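Endoglucanase E-5 (Thermobifida fusca, PDB 2CKS) hydrolyses internal beta-1,4-glucosidic linkages in cellulose, lichenin and cereal beta-D-glucans through its family 5 catalytic domain, the part described here. Local coordinates at residues A[41-46]-A[83-88]; A[77-82]-A[119-124]; A[63-68]-A[263-268]; A[5-10]-A[56-61]. All coordinates share one frame; numbering follows the deposited sequence. Where two conformers were deposited one is given.

How the interactions relate
The four contacts sample the layers of one (beta/alpha)8 barrel. Interactions 1 and 2 share helix 75-90, which meets helix 45-54 on one flank and helix 112-126 on the other; their centres lie 14 Å apart, and His83 NE2 reaches Glu121 OE1 at 2.9 Å. Interaction 3 lies at the C-terminal mouth of the barrel, where the side chain of Trp265 comes within about 4 Å of that of Glu231, the nucleophile by similarity. Met64 SD on strand 59-65 packs against Met82 CG of interaction 2 at 3.6 Å. Interaction 4 lies at the start of that strand, 19 Å between centres from interaction 3, and Arg61 runs from it toward the active site.

Interaction 1: residues A[41-46]-A[83-88]; sequences HCLTDS and HQLIDM. With ZN (zinc ion), chain D.
The flat groups here are the Thr44-Asp45 peptide and the Asp45 carboxylate: the methyl CE of Met88 packs against the peptide, 3.9 Å from Asp45 N, while the carboxylate turns to a zinc ion. This is helix-to-helix packing on the outside of a (beta/alpha)8 barrel, between the start of helix 45-54 and the C-terminal half of helix 75-90. The Met88 chain is extended as far as SD and then bends (chi3 80°), which lays its end against the N-terminus of the neighbouring helix. Thr44 is the N-cap of that helix, and its side chain caps a backbone N in the first turn.

Deeper in, the buried Leu43 and Leu85 cross at about a right angle. Two separate approaches join them, CD1 to CD1 and Leu43 CB to Leu85 CD2, each at 4.1 Å. Leu85 also rests on Leu62 of strand 59-65, tying the helix pair to the barrel wall.

On the solvent side, Asp45 OD1 accepts from Arg92 as well as binding the metal, and Asp49 supplies a second ligand. The zinc is held by a single oxygen of Asp45: OD1 lies 1.9 Å from it, whereas OD2 stands at 3.0 Å.

Interaction 2: residues A[77-82]-A[119-124]; sequences GFTDRM and FAEIAQ
Van der Waals packing carries this contact, and Thr79 is central to it, packing on both Glu121 and Ile122. The methyl CG2 of Thr79 rests over a face of the Glu121 carboxylate, at 3.6 Å from both CD and OE1 and 3.7 Å from OE2, a near-equality that leaves the methyl above the group as a whole and not beside one oxygen. The first torsion of Thr79 makes this possible: with CG2 anti to the backbone N, the methyl points across to the other helix while OG1 turns back to the carbonyl oxygen of Pro75, one turn earlier. Glu121 reaches out in an extended chain to meet it. Closer to the strands, CD1 of Ile122 approaches the same threonine methyl at 4.4 Å, and Ile122 continues inward onto Tyr134 of strand 132-135.

Electrostatics surrounds the packing. OE1 of Glu121 and OD1 of Asp80 lie 4.7 Å apart, a separation of like charges that would be unfavourable by itself, but Arg76 NH2 forms salt bridges to both and probably offsets much of the repulsion. His83 also bonds OE1, so two partners hold the carboxylate under the methyl.

The whole illustrates how successive outer helices of a (beta/alpha)8 barrel, here 75-90 and 112-126, pack side by side, with an aliphatic layer near the strands and a charged network farther out.

Interaction 3: residues A[63-68]-A[263-268]; sequences SMYIQE and TKWNYS
Trp265 reaches toward strand 59-65 and meets Ser63 and Tyr65 with the six-membered end of its indole. This is the tight part. Ser63 OG lies at the edge of the indole, in its plane, 3.7 Å from CZ3, while OG itself is hydrogen-bonded to Asp99 and Ser32. Tyr65 arrives obliquely: its OH is 3.9 Å from CZ2, and its ring carbon CE1 is 4.3 Å from CH2. The tryptophan bridges a wide backbone gap, for even the closest CA atoms, those of Ser63 and Asn266, stand 9.6 Å apart. With CG anti to the backbone N (chi1 -170°), the indole extends past strand 29-32, the strand between the two in the barrel, and touches Ser32 on the way.

One indole face is occupied from within its own segment, by Asn266 CB 3.6 Å above the plane and offset toward the rim; the peptide between Trp265 and Asn266 is cis. Were the indole cut back to an alanine here, Ser63 and the Tyr65 hydroxyl would probably lose their shared neighbour, and a gap would open beside Glu231, the nucleophile by similarity.

The looser side lies beyond Tyr65, where the chains diverge and the partly exposed Gln67 and Glu68 make no contact with 263-268. Glu68 instead brings OE2 to the edge of the Tyr65 ring.

The Trp265 side chain also comes within about 4 Å of the Glu231 side chain and of a bound sodium ion. This convergence at the C-terminal ends of the strands is consistent with the active-site floor of a (beta/alpha)8 glycoside hydrolase.

Interaction 4: residues A[5-10]-A[56-61]; sequences VERYGK and KADIIR
Asp58, Tyr8 and Arg7 make the contact, with Asp58 the most deeply engaged. Its carboxylate is shared between two tasks: OD2 accepts from the backbone N of Arg29, while OD1 faces helix 4-8. There the nearest charged atom is Arg7 NH2 at 4.1 Å, beyond salt-bridge range, and the guanidinium and carboxylate planes are turned 55° apart. A water closes the interval. It donates to Asp58 OD1 at 2.7 Å and accepts from Arg7 NH2 at 3.0 Å, lying at the guanidinium edge and in its plane.

Tyr8 flanks the same spot. Its ring presents an edge to the carboxylate, with CE2 4.3 Å from Asp58 OD1, and the bridging water also lies in the ring plane. The Tyr8 hydroxyl accepts a weak hydrogen bond from Arg7 NH1, 3.1 Å long and bent to 142°, which links the two helix residues to each other. The bend of the arginine chain at chi3 (-63°) folds the guanidinium back toward this hydroxyl, and its NE is held by the carbonyl oxygen of Gly2.

In the fold, the short helix 4-8 sits across the N-terminal end of the barrel, where strand 59-65 begins, at the far end from Glu139 and Glu231, catalytic by similarity. Tyr8 packs there on Tyr95, Val26 and Leu28.

The chemistry is thus that of a water bridge between opposite charges that stay apart: the attraction between helix and strand entrance is probably relayed by a water polarised between arginine and aspartate.

Interaction 1: residues A[41-46]-A[83-88]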
loop_
_atom_site.group_PDB
_atom_site.type_symbol
_atom_site.label_atom_id
_atom_site.label_comp_id
_atom_site.label_asym_id
_atom_site.label_seq_id
_atom_site.Cartn_x
_atom_site.Cartn_y
_atom_site.Cartn_z
ATOM N N HIS A 41 15.217 -5.049 9.461
ATOM C CA HIS A 41 16.637 -4.938 9.098
ATOM C C HIS A 41 16.887 -4.613 7.609
ATOM O O HIS A 41 18.013 -4.256 7.231
ATOM C CB HIS A 41 17.425 -6.194 9.565
ATOM C CG HIS A 41 16.969 -7.478 8.940
ATOM N ND1 HIS A 41 15.709 -8.004 9.142
ATOM C CD2 HIS A 41 17.611 -8.347 8.123
ATOM C CE1 HIS A 41 15.587 -9.127 8.453
ATOM N NE2 HIS A 41 16.728 -9.359 7.830
ATOM N N CYS A 42 15.850 -4.732 6.776
ATOM C CA CYS A 42 15.922 -4.349 5.365
ATOM C C CYS A 42 15.632 -2.876 5.123
ATOM O O CYS A 42 15.693 -2.418 3.986
ATOM C CB CYS A 42 14.932 -5.169 4.539
ATOM S SG CYS A 42 15.484 -6.852 4.248
ATOM N N LEU A 43 15.290 -2.144 6.179
ATOM C CA LEU A 43 14.911 -0.737 6.056
ATOM C C LEU A 43 15.952 0.113 6.768
ATOM O O LEU A 43 15.899 0.323 7.962
ATOM C CB LEU A 43 13.517 -0.506 6.641
ATOM C CG LEU A 43 12.439 -1.484 6.167
ATOM C CD1 LEU A 43 11.137 -1.218 6.893
ATOM C CD2 LEU A 43 12.256 -1.388 4.677
ATOM N N THR A 44 16.931 0.554 5.999
ATOM C CA THR A 44 18.059 1.302 6.522
ATOM C C THR A 44 18.242 2.581 5.736
ATOM O O THR A 44 17.613 2.799 4.701
ATOM C CB THR A 44 19.368 0.463 6.429
ATOM O OG1 THR A 44 19.685 0.181 5.057
ATOM C CG2 THR A 44 19.216 -0.911 7.070
ATOM N N ASP A 45 19.122 3.445 6.223
ATOM C CA ASP A 45 19.475 4.642 5.466
ATOM C C ASP A 45 19.880 4.239 4.053
ATOM O O ASP A 45 19.395 4.805 3.076
ATOM C CB ASP A 45 20.621 5.399 6.146
ATOM C CG ASP A 45 21.321 6.365 5.205
ATOM O OD1 ASP A 45 20.668 7.298 4.693
ATOM O OD2 ASP A 45 22.530 6.275 4.900
ATOM N N SER A 46 20.755 3.244 3.939
ATOM C CA SER A 46 21.229 2.810 2.633
ATOM C C SER A 46 20.125 2.267 1.708
ATOM O O SER A 46 20.047 2.648 0.537
ATOM C CB SER A 46 22.329 1.768 2.798
ATOM O OG SER A 46 22.934 1.500 1.559
ATOM N N HIS A 83 6.883 6.091 13.375
ATOM C CA HIS A 83 7.204 7.514 13.342
ATOM C C HIS A 83 8.557 7.730 12.674
ATOM O O HIS A 83 8.716 8.617 11.846
ATOM C CB HIS A 83 7.295 8.085 14.753
ATOM C CG HIS A 83 5.982 8.271 15.447
ATOM N ND1 HIS A 83 4.886 8.872 14.857
ATOM C CD2 HIS A 83 5.614 7.984 16.717
ATOM C CE1 HIS A 83 3.898 8.929 15.733
ATOM N NE2 HIS A 83 4.315 8.396 16.869
ATOM N N GLN A 84 9.548 6.933 13.070
ATOM C CA GLN A 84 10.881 7.053 12.516
ATOM C C GLN A 84 10.878 6.804 11.014
ATOM O O GLN A 84 11.498 7.546 10.269
ATOM C CB GLN A 84 11.822 6.080 13.211
ATOM C CG GLN A 84 13.264 6.221 12.824
ATOM C CD GLN A 84 14.124 5.317 13.668
ATOM O OE1 GLN A 84 13.915 4.104 13.688
ATOM N NE2 GLN A 84 15.053 5.903 14.415
ATOM N N LEU A 85 10.149 5.782 10.568
ATOM C CA LEU A 85 10.122 5.452 9.150
ATOM C C LEU A 85 9.359 6.504 8.341
ATOM O O LEU A 85 9.718 6.797 7.217
ATOM C CB LEU A 85 9.531 4.063 8.927
ATOM C CG LEU A 85 10.423 2.888 9.362
ATOM C CD1 LEU A 85 9.582 1.615 9.442
ATOM C CD2 LEU A 85 11.590 2.709 8.419
ATOM N N ILE A 86 8.309 7.079 8.912
ATOM C CA ILE A 86 7.576 8.147 8.234
ATOM C C ILE A 86 8.492 9.345 8.014
ATOM O O ILE A 86 8.501 9.929 6.937
ATOM C CB ILE A 86 6.322 8.557 9.038
ATOM C CG1 ILE A 86 5.267 7.450 8.962
ATOM C CG2 ILE A 86 5.710 9.867 8.500
ATOM C CD1 ILE A 86 4.227 7.546 10.046
ATOM N N ASP A 87 9.248 9.714 9.042
ATOM C CA ASP A 87 10.203 10.815 8.932
ATOM C C ASP A 87 11.315 10.499 7.933
ATOM O O ASP A 87 11.701 11.356 7.154
ATOM C CB ASP A 87 10.814 11.151 10.294
ATOM C CG ASP A 87 9.817 11.784 11.241
ATOM O OD1 ASP A 87 8.750 12.238 10.770
ATOM O OD2 ASP A 87 10.016 11.865 12.479
ATOM N N MET A 88 11.810 9.266 7.939
ATOM C CA MET A 88 12.877 8.875 7.024
ATOM C C MET A 88 12.401 8.953 5.580
ATOM O O MET A 88 13.103 9.460 4.713
ATOM C CB MET A 88 13.366 7.458 7.329
ATOM C CG MET A 88 14.218 7.368 8.553
ATOM S SD MET A 88 14.788 5.700 8.869
ATOM C CE MET A 88 16.170 5.578 7.706
HETATM ZN ZN ZN D . 21.289 8.518 3.410
#

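Interaction 2: residues A[77-82]-A[119-124]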
loop_
_atom_site.group_PDB
_atom_site.type_symbol
_atom_site.label_atom_id
_atom_site.label_comp_id
_atom_site.label_asym_id
_atom_site.label_seq_id
_atom_site.Cartn_x
_atom_site.Cartn_y
_atom_site.Cartn_z
ATOM N N GLY A 77 6.819 0.291 20.936
ATOM C CA GLY A 77 7.999 0.136 20.101
ATOM C C GLY A 77 7.661 0.199 18.616
ATOM O O GLY A 77 8.371 0.825 17.843
ATOM N N PHE A 78 6.576 -0.450 18.226
ATOM C CA PHE A 78 6.158 -0.436 16.823
ATOM C C PHE A 78 5.722 0.954 16.387
ATOM O O PHE A 78 6.052 1.381 15.287
ATOM C CB PHE A 78 5.065 -1.465 16.527
ATOM C CG PHE A 78 5.589 -2.847 16.279
ATOM C CD1 PHE A 78 6.011 -3.235 15.010
ATOM C CD2 PHE A 78 5.673 -3.761 17.315
ATOM C CE1 PHE A 78 6.507 -4.517 14.792
ATOM C CE2 PHE A 78 6.154 -5.038 17.098
ATOM C CZ PHE A 78 6.569 -5.415 15.838
ATOM N N THR A 79 5.009 1.669 17.250
ATOM C CA THR A 79 4.580 3.021 16.915
ATOM C C THR A 79 5.789 3.946 16.739
ATOM O O THR A 79 5.845 4.729 15.794
ATOM C CB THR A 79 3.642 3.562 18.001
ATOM O OG1 THR A 79 2.514 2.691 18.144
ATOM C CG2 THR A 79 3.043 4.916 17.601
ATOM N N ASP A 80 6.767 3.839 17.636
ATOM C CA ASP A 80 7.950 4.685 17.557
ATOM C C ASP A 80 8.740 4.396 16.286
ATOM O O ASP A 80 9.256 5.309 15.655
ATOM C CB ASP A 80 8.839 4.521 18.792
ATOM C CG ASP A 80 8.297 5.252 20.004
ATOM O OD1 ASP A 80 7.495 6.202 19.837
ATOM O OD2 ASP A 80 8.628 4.942 21.167
ATOM N N ARG A 81 8.817 3.132 15.888
ATOM C CA ARG A 81 9.504 2.802 14.646
ATOM C C ARG A 81 8.754 3.350 13.422
ATOM O O ARG A 81 9.374 3.794 12.450
ATOM C CB ARG A 81 9.721 1.302 14.541
ATOM C CG ARG A 81 10.374 0.836 13.258
ATOM C CD ARG A 81 11.711 1.503 12.950
ATOM N NE ARG A 81 12.417 0.733 11.935
ATOM C CZ ARG A 81 13.411 1.181 11.185
ATOM N NH1 ARG A 81 13.853 2.427 11.289
ATOM N NH2 ARG A 81 13.964 0.364 10.302
ATOM N N MET A 82 7.429 3.315 13.471
ATOM C CA MET A 82 6.630 3.860 12.386
ATOM C C MET A 82 6.848 5.368 12.257
ATOM O O MET A 82 7.019 5.867 11.155
ATOM C CB MET A 82 5.154 3.515 12.567
ATOM C CG MET A 82 4.837 2.036 12.337
ATOM S SD MET A 82 5.100 1.438 10.655
ATOM C CE MET A 82 3.613 2.021 9.861
ATOM N N PHE A 119 -3.768 5.241 15.041
ATOM C CA PHE A 119 -4.010 6.289 14.049
ATOM C C PHE A 119 -4.196 7.666 14.687
ATOM O O PHE A 119 -3.783 8.658 14.111
ATOM C CB PHE A 119 -5.170 5.923 13.118
ATOM C CG PHE A 119 -4.781 4.964 12.021
ATOM C CD1 PHE A 119 -3.868 5.345 11.051
ATOM C CD2 PHE A 119 -5.318 3.687 11.958
ATOM C CE1 PHE A 119 -3.492 4.470 10.052
ATOM C CE2 PHE A 119 -4.955 2.814 10.950
ATOM C CZ PHE A 119 -4.045 3.207 9.998
ATOM N N ALA A 120 -4.763 7.732 15.884
ATOM C CA ALA A 120 -4.847 9.008 16.590
ATOM C C ALA A 120 -3.448 9.560 16.830
ATOM O O ALA A 120 -3.197 10.738 16.614
ATOM C CB ALA A 120 -5.575 8.853 17.902
ATOM N N GLU A 121 -2.529 8.706 17.271
ATOM C CA GLU A 121 -1.163 9.151 17.525
ATOM C C GLU A 121 -0.450 9.570 16.231
ATOM O O GLU A 121 0.206 10.616 16.177
ATOM C CB GLU A 121 -0.347 8.083 18.250
ATOM C CG GLU A 121 1.091 8.543 18.431
ATOM C CD GLU A 121 1.900 7.769 19.444
ATOM O OE1 GLU A 121 3.134 8.007 19.466
ATOM O OE2 GLU A 121 1.335 6.945 20.198
ATOM N N ILE A 122 -0.588 8.762 15.186
ATOM C CA ILE A 122 0.083 9.038 13.928
ATOM C C ILE A 122 -0.466 10.320 13.315
ATOM O O ILE A 122 0.290 11.191 12.907
ATOM C CB ILE A 122 -0.098 7.863 12.947
ATOM C CG1 ILE A 122 0.579 6.592 13.476
ATOM C CG2 ILE A 122 0.407 8.240 11.548
ATOM C CD1 ILE A 122 2.085 6.660 13.651
ATOM N N ALA A 123 -1.787 10.444 13.256
ATOM C CA ALA A 123 -2.399 11.621 12.639
ATOM C C ALA A 123 -2.054 12.919 13.367
ATOM O O ALA A 123 -1.835 13.942 12.726
ATOM C CB ALA A 123 -3.912 11.450 12.539
ATOM N N GLN A 124 -2.020 12.887 14.698
ATOM C CA GLN A 124 -1.669 14.088 15.463
ATOM C C GLN A 124 -0.216 14.479 15.196
ATOM O O GLN A 124 0.069 15.636 14.877
ATOM C CB GLN A 124 -1.903 13.900 16.965
ATOM C CG GLN A 124 -1.824 15.211 17.772
ATOM C CD GLN A 124 -0.422 15.570 18.265
ATOM O OE1 GLN A 124 0.487 14.732 18.276
ATOM N NE2 GLN A 124 -0.253 16.822 18.688
#

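Interaction 3: residues A[63-68]-A[263-268]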
loop_
_atom_site.group_PDB
_atom_site.type_symbol
_atom_site.label_atom_id
_atom_site.label_comp_id
_atom_site.label_asym_id
_atom_site.label_seq_id
_atom_site.Cartn_x
_atom_site.Cartn_y
_atom_site.Cartn_z
ATOM N N SER A 63 4.386 -1.415 5.970
ATOM C CA SER A 63 3.453 -2.467 6.322
ATOM C C SER A 63 3.713 -2.936 7.739
ATOM O O SER A 63 4.746 -3.536 8.025
ATOM C CB SER A 63 3.553 -3.633 5.339
ATOM O OG SER A 63 3.123 -3.223 4.048
ATOM N N MET A 64 2.776 -2.635 8.619
ATOM C CA MET A 64 2.862 -3.028 10.016
ATOM C C MET A 64 1.774 -4.044 10.335
ATOM O O MET A 64 0.605 -3.692 10.493
ATOM C CB MET A 64 2.706 -1.807 10.917
ATOM C CG MET A 64 2.863 -2.110 12.415
ATOM S SD MET A 64 2.655 -0.649 13.424
ATOM C CE MET A 64 0.867 -0.449 13.325
ATOM N N TYR A 65 2.160 -5.312 10.413
ATOM C CA TYR A 65 1.264 -6.355 10.882
ATOM C C TYR A 65 0.881 -6.068 12.328
ATOM O O TYR A 65 1.632 -5.442 13.068
ATOM C CB TYR A 65 1.932 -7.718 10.837
ATOM C CG TYR A 65 2.054 -8.382 9.490
ATOM C CD1 TYR A 65 2.878 -7.863 8.503
ATOM C CD2 TYR A 65 1.377 -9.564 9.223
ATOM C CE1 TYR A 65 3.027 -8.492 7.286
ATOM C CE2 TYR A 65 1.516 -10.204 7.998
ATOM C CZ TYR A 65 2.344 -9.659 7.040
ATOM O OH TYR A 65 2.495 -10.278 5.818
ATOM N N ILE A 66 -0.306 -6.521 12.710
ATOM C CA ILE A 66 -0.819 -6.308 14.061
ATOM C C ILE A 66 -0.681 -7.600 14.862
ATOM O O ILE A 66 -0.101 -7.604 15.942
ATOM C CB ILE A 66 -2.290 -5.819 14.006
ATOM C CG1 ILE A 66 -2.477 -4.741 12.921
ATOM C CG2 ILE A 66 -2.725 -5.326 15.388
ATOM C CD1 ILE A 66 -1.590 -3.545 13.051
ATOM N N GLN A 67 -1.202 -8.682 14.302
ATOM C CA GLN A 67 -0.937 -10.025 14.788
ATOM C C GLN A 67 0.369 -10.522 14.147
ATOM O O GLN A 67 1.151 -9.715 13.653
ATOM C CB GLN A 67 -2.140 -10.925 14.501
ATOM C CG GLN A 67 -3.297 -10.688 15.474
ATOM C CD GLN A 67 -4.002 -9.347 15.287
ATOM O OE1 GLN A 67 -4.439 -9.018 14.184
ATOM N NE2 GLN A 67 -4.120 -8.584 16.368
ATOM N N GLU A 68 0.636 -11.827 14.201
ATOM C CA GLU A 68 1.838 -12.416 13.596
ATOM C C GLU A 68 3.118 -11.736 14.101
ATOM O O GLU A 68 4.023 -11.418 13.330
ATOM C CB GLU A 68 1.722 -12.416 12.064
ATOM C CG GLU A 68 0.446 -13.108 11.587
ATOM C CD GLU A 68 0.320 -13.214 10.082
ATOM O OE1 GLU A 68 1.229 -13.791 9.432
ATOM O OE2 GLU A 68 -0.698 -12.726 9.544
ATOM N N THR A 263 2.035 0.079 -5.183
ATOM C CA THR A 263 3.221 -0.290 -4.420
ATOM C C THR A 263 3.366 -1.801 -4.469
ATOM O O THR A 263 2.488 -2.524 -3.992
ATOM C CB THR A 263 3.131 0.208 -2.941
ATOM O OG1 THR A 263 1.822 -0.022 -2.395
ATOM C CG2 THR A 263 3.337 1.699 -2.856
ATOM N N LYS A 264 4.475 -2.283 -5.030
ATOM C CA LYS A 264 4.676 -3.712 -5.208
ATOM C C LYS A 264 5.129 -4.376 -3.910
ATOM O O LYS A 264 5.919 -3.819 -3.150
ATOM C CB LYS A 264 5.708 -3.992 -6.307
ATOM C CG LYS A 264 5.990 -5.478 -6.503
ATOM C CD LYS A 264 6.859 -5.772 -7.691
ATOM C CE LYS A 264 6.887 -7.257 -7.966
ATOM N NZ LYS A 264 7.346 -8.044 -6.784
ATOM N N TRP A 265 4.625 -5.583 -3.686
ATOM C CA TRP A 265 5.048 -6.439 -2.589
ATOM C C TRP A 265 6.238 -7.250 -3.100
ATOM O O TRP A 265 6.079 -7.991 -4.068
ATOM C CB TRP A 265 3.886 -7.376 -2.270
ATOM C CG TRP A 265 3.996 -8.199 -1.033
ATOM C CD1 TRP A 265 4.160 -9.547 -0.973
ATOM C CD2 TRP A 265 3.863 -7.754 0.329
ATOM N NE1 TRP A 265 4.185 -9.965 0.334
ATOM C CE2 TRP A 265 4.000 -8.886 1.153
ATOM C CE3 TRP A 265 3.666 -6.507 0.935
ATOM C CZ2 TRP A 265 3.933 -8.814 2.543
ATOM C CZ3 TRP A 265 3.607 -6.434 2.316
ATOM C CH2 TRP A 265 3.735 -7.587 3.102
ATOM N N ASN A 266 7.435 -7.137 -2.523
ATOM C CA ASN A 266 7.780 -6.269 -1.397
ATOM C C ASN A 266 9.291 -5.956 -1.410
ATOM O O ASN A 266 10.062 -6.633 -2.103
ATOM C CB ASN A 266 7.396 -6.946 -0.082
ATOM C CG ASN A 266 8.120 -8.263 0.131
ATOM O OD1 ASN A 266 9.286 -8.281 0.529
ATOM N ND2 ASN A 266 7.442 -9.377 -0.164
ATOM N N TYR A 267 9.685 -4.945 -0.631
ATOM C CA TYR A 267 11.060 -4.456 -0.519
ATOM C C TYR A 267 11.756 -5.124 0.675
ATOM O O TYR A 267 11.885 -4.537 1.765
ATOM C CB TYR A 267 11.036 -2.931 -0.338
ATOM C CG TYR A 267 12.306 -2.218 -0.731
ATOM C CD1 TYR A 267 12.718 -2.160 -2.065
ATOM C CD2 TYR A 267 13.091 -1.584 0.226
ATOM C CE1 TYR A 267 13.873 -1.485 -2.431
ATOM C CE2 TYR A 267 14.260 -0.913 -0.137
ATOM C CZ TYR A 267 14.643 -0.869 -1.463
ATOM O OH TYR A 267 15.805 -0.215 -1.810
ATOM N N SER A 268 12.134 -6.380 0.484
ATOM C CA SER A 268 12.817 -7.178 1.508
ATOM C C SER A 268 13.647 -8.250 0.824
ATOM O O SER A 268 13.571 -8.423 -0.390
ATOM C CB SER A 268 11.819 -7.844 2.457
ATOM O OG SER A 268 11.344 -9.072 1.938
#

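Interaction 4: residues A[5-10]-A[56-61]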
loop_
_atom_site.group_PDB
_atom_site.type_symbol
_atom_site.label_atom_id
_atom_site.label_comp_id
_atom_site.label_asym_id
_atom_site.label_seq_id
_atom_site.Cartn_x
_atom_site.Cartn_y
_atom_site.Cartn_z
ATOM N N VAL A 5 7.532 14.307 -3.785
ATOM C CA VAL A 5 6.747 15.132 -2.875
ATOM C C VAL A 5 6.799 16.604 -3.280
ATOM O O VAL A 5 5.791 17.311 -3.213
ATOM C CB VAL A 5 7.186 14.928 -1.413
ATOM C CG1 VAL A 5 6.528 15.952 -0.498
ATOM C CG2 VAL A 5 6.824 13.528 -0.946
ATOM N N GLU A 6 7.953 17.066 -3.730
ATOM C CA GLU A 6 8.070 18.456 -4.165
ATOM C C GLU A 6 7.320 18.724 -5.452
ATOM O O GLU A 6 6.785 19.825 -5.648
ATOM C CB GLU A 6 9.533 18.822 -4.331
ATOM C CG GLU A 6 10.195 19.020 -2.983
ATOM C CD GLU A 6 11.691 18.785 -2.994
ATOM O OE1 GLU A 6 12.262 18.743 -1.877
ATOM O OE2 GLU A 6 12.292 18.649 -4.089
ATOM N N ARG A 7 7.288 17.728 -6.327
ATOM C CA ARG A 7 6.703 17.890 -7.645
ATOM C C ARG A 7 5.180 17.808 -7.641
ATOM O O ARG A 7 4.533 18.482 -8.430
ATOM C CB ARG A 7 7.301 16.880 -8.619
ATOM C CG ARG A 7 8.707 17.266 -9.013
ATOM C CD ARG A 7 9.345 16.383 -10.063
ATOM N NE ARG A 7 9.511 15.018 -9.594
ATOM C CZ ARG A 7 8.767 13.985 -9.979
ATOM N NH1 ARG A 7 7.770 14.137 -10.841
ATOM N NH2 ARG A 7 9.014 12.785 -9.479
ATOM N N TYR A 8 4.607 17.010 -6.746
ATOM C CA TYR A 8 3.154 16.828 -6.721
ATOM C C TYR A 8 2.482 17.468 -5.514
ATOM O O TYR A 8 1.276 17.719 -5.535
ATOM C CB TYR A 8 2.804 15.347 -6.792
ATOM C CG TYR A 8 3.420 14.623 -7.963
ATOM C CD1 TYR A 8 3.249 15.083 -9.268
ATOM C CD2 TYR A 8 4.175 13.465 -7.766
ATOM C CE1 TYR A 8 3.808 14.410 -10.344
ATOM C CE2 TYR A 8 4.737 12.791 -8.835
ATOM C CZ TYR A 8 4.552 13.264 -10.115
ATOM O OH TYR A 8 5.104 12.596 -11.184
ATOM N N GLY A 9 3.239 17.715 -4.449
ATOM C CA GLY A 9 2.714 18.416 -3.293
ATOM C C GLY A 9 1.646 17.660 -2.532
ATOM O O GLY A 9 1.697 16.442 -2.372
ATOM N N LYS A 10 0.653 18.409 -2.070
ATOM C CA LYS A 10 -0.408 17.891 -1.232
ATOM C C LYS A 10 -1.431 17.160 -2.093
ATOM O O LYS A 10 -2.402 17.749 -2.579
ATOM C CB LYS A 10 -1.057 19.058 -0.498
ATOM C CG LYS A 10 -2.060 18.683 0.553
ATOM C CD LYS A 10 -2.808 19.938 0.984
ATOM C CE LYS A 10 -3.389 19.782 2.354
ATOM N NZ LYS A 10 -3.664 21.093 2.991
ATOM N N LYS A 56 13.957 5.464 -8.016
ATOM C CA LYS A 56 13.041 6.553 -8.377
ATOM C C LYS A 56 11.599 6.259 -7.991
ATOM O O LYS A 56 10.672 6.638 -8.699
ATOM C CB LYS A 56 13.115 6.896 -9.879
ATOM C CG LYS A 56 14.519 7.140 -10.396
ATOM C CD LYS A 56 15.247 8.204 -9.590
ATOM C CE LYS A 56 16.365 8.860 -10.393
ATOM N NZ LYS A 56 17.247 9.705 -9.538
ATOM N N ALA A 57 11.406 5.563 -6.878
ATOM C CA ALA A 57 10.061 5.361 -6.336
ATOM C C ALA A 57 9.449 6.698 -5.942
ATOM O O ALA A 57 10.155 7.585 -5.484
ATOM C CB ALA A 57 10.112 4.448 -5.140
ATOM N N ASP A 58 8.139 6.827 -6.133
ATOM C CA ASP A 58 7.368 7.980 -5.659
ATOM C C ASP A 58 6.884 7.835 -4.220
ATOM O O ASP A 58 6.608 8.820 -3.541
ATOM C CB ASP A 58 6.111 8.159 -6.507
ATOM C CG ASP A 58 6.403 8.426 -7.949
ATOM O OD1 ASP A 58 7.211 9.342 -8.214
ATOM O OD2 ASP A 58 5.870 7.779 -8.886
ATOM N N ILE A 59 6.749 6.589 -3.780
ATOM C CA ILE A 59 5.969 6.270 -2.595
ATOM C C ILE A 59 6.468 4.960 -1.986
ATOM O O ILE A 59 6.942 4.061 -2.699
ATOM C CB ILE A 59 4.471 6.204 -3.013
ATOM C CG1 ILE A 59 3.529 6.017 -1.826
ATOM C CG2 ILE A 59 4.227 5.121 -4.042
ATOM C CD1 ILE A 59 2.094 6.425 -2.160
ATOM N N ILE A 60 6.382 4.880 -0.666
ATOM C CA ILE A 60 6.700 3.674 0.086
ATOM C C ILE A 60 5.520 3.380 0.998
ATOM O O ILE A 60 4.990 4.273 1.661
ATOM C CB ILE A 60 8.014 3.825 0.903
ATOM C CG1 ILE A 60 8.370 2.498 1.596
ATOM C CG2 ILE A 60 7.932 4.944 1.920
ATOM C CD1 ILE A 60 9.741 2.457 2.184
ATOM N N ARG A 61 5.108 2.126 1.014
ATOM C CA ARG A 61 4.091 1.667 1.937
ATOM C C ARG A 61 4.778 0.958 3.094
ATOM O O ARG A 61 5.555 0.018 2.890
ATOM C CB ARG A 61 3.146 0.741 1.204
ATOM C CG ARG A 61 2.106 0.045 2.050
ATOM C CD ARG A 61 1.378 -0.887 1.167
ATOM N NE ARG A 61 0.186 -1.534 1.670
ATOM C CZ ARG A 61 0.027 -2.853 1.744
ATOM N NH1 ARG A 61 1.013 -3.705 1.489
ATOM N NH2 ARG A 61 -1.139 -3.328 2.106
HETATM O O HOH W 1 7.098 10.701 -10.546
#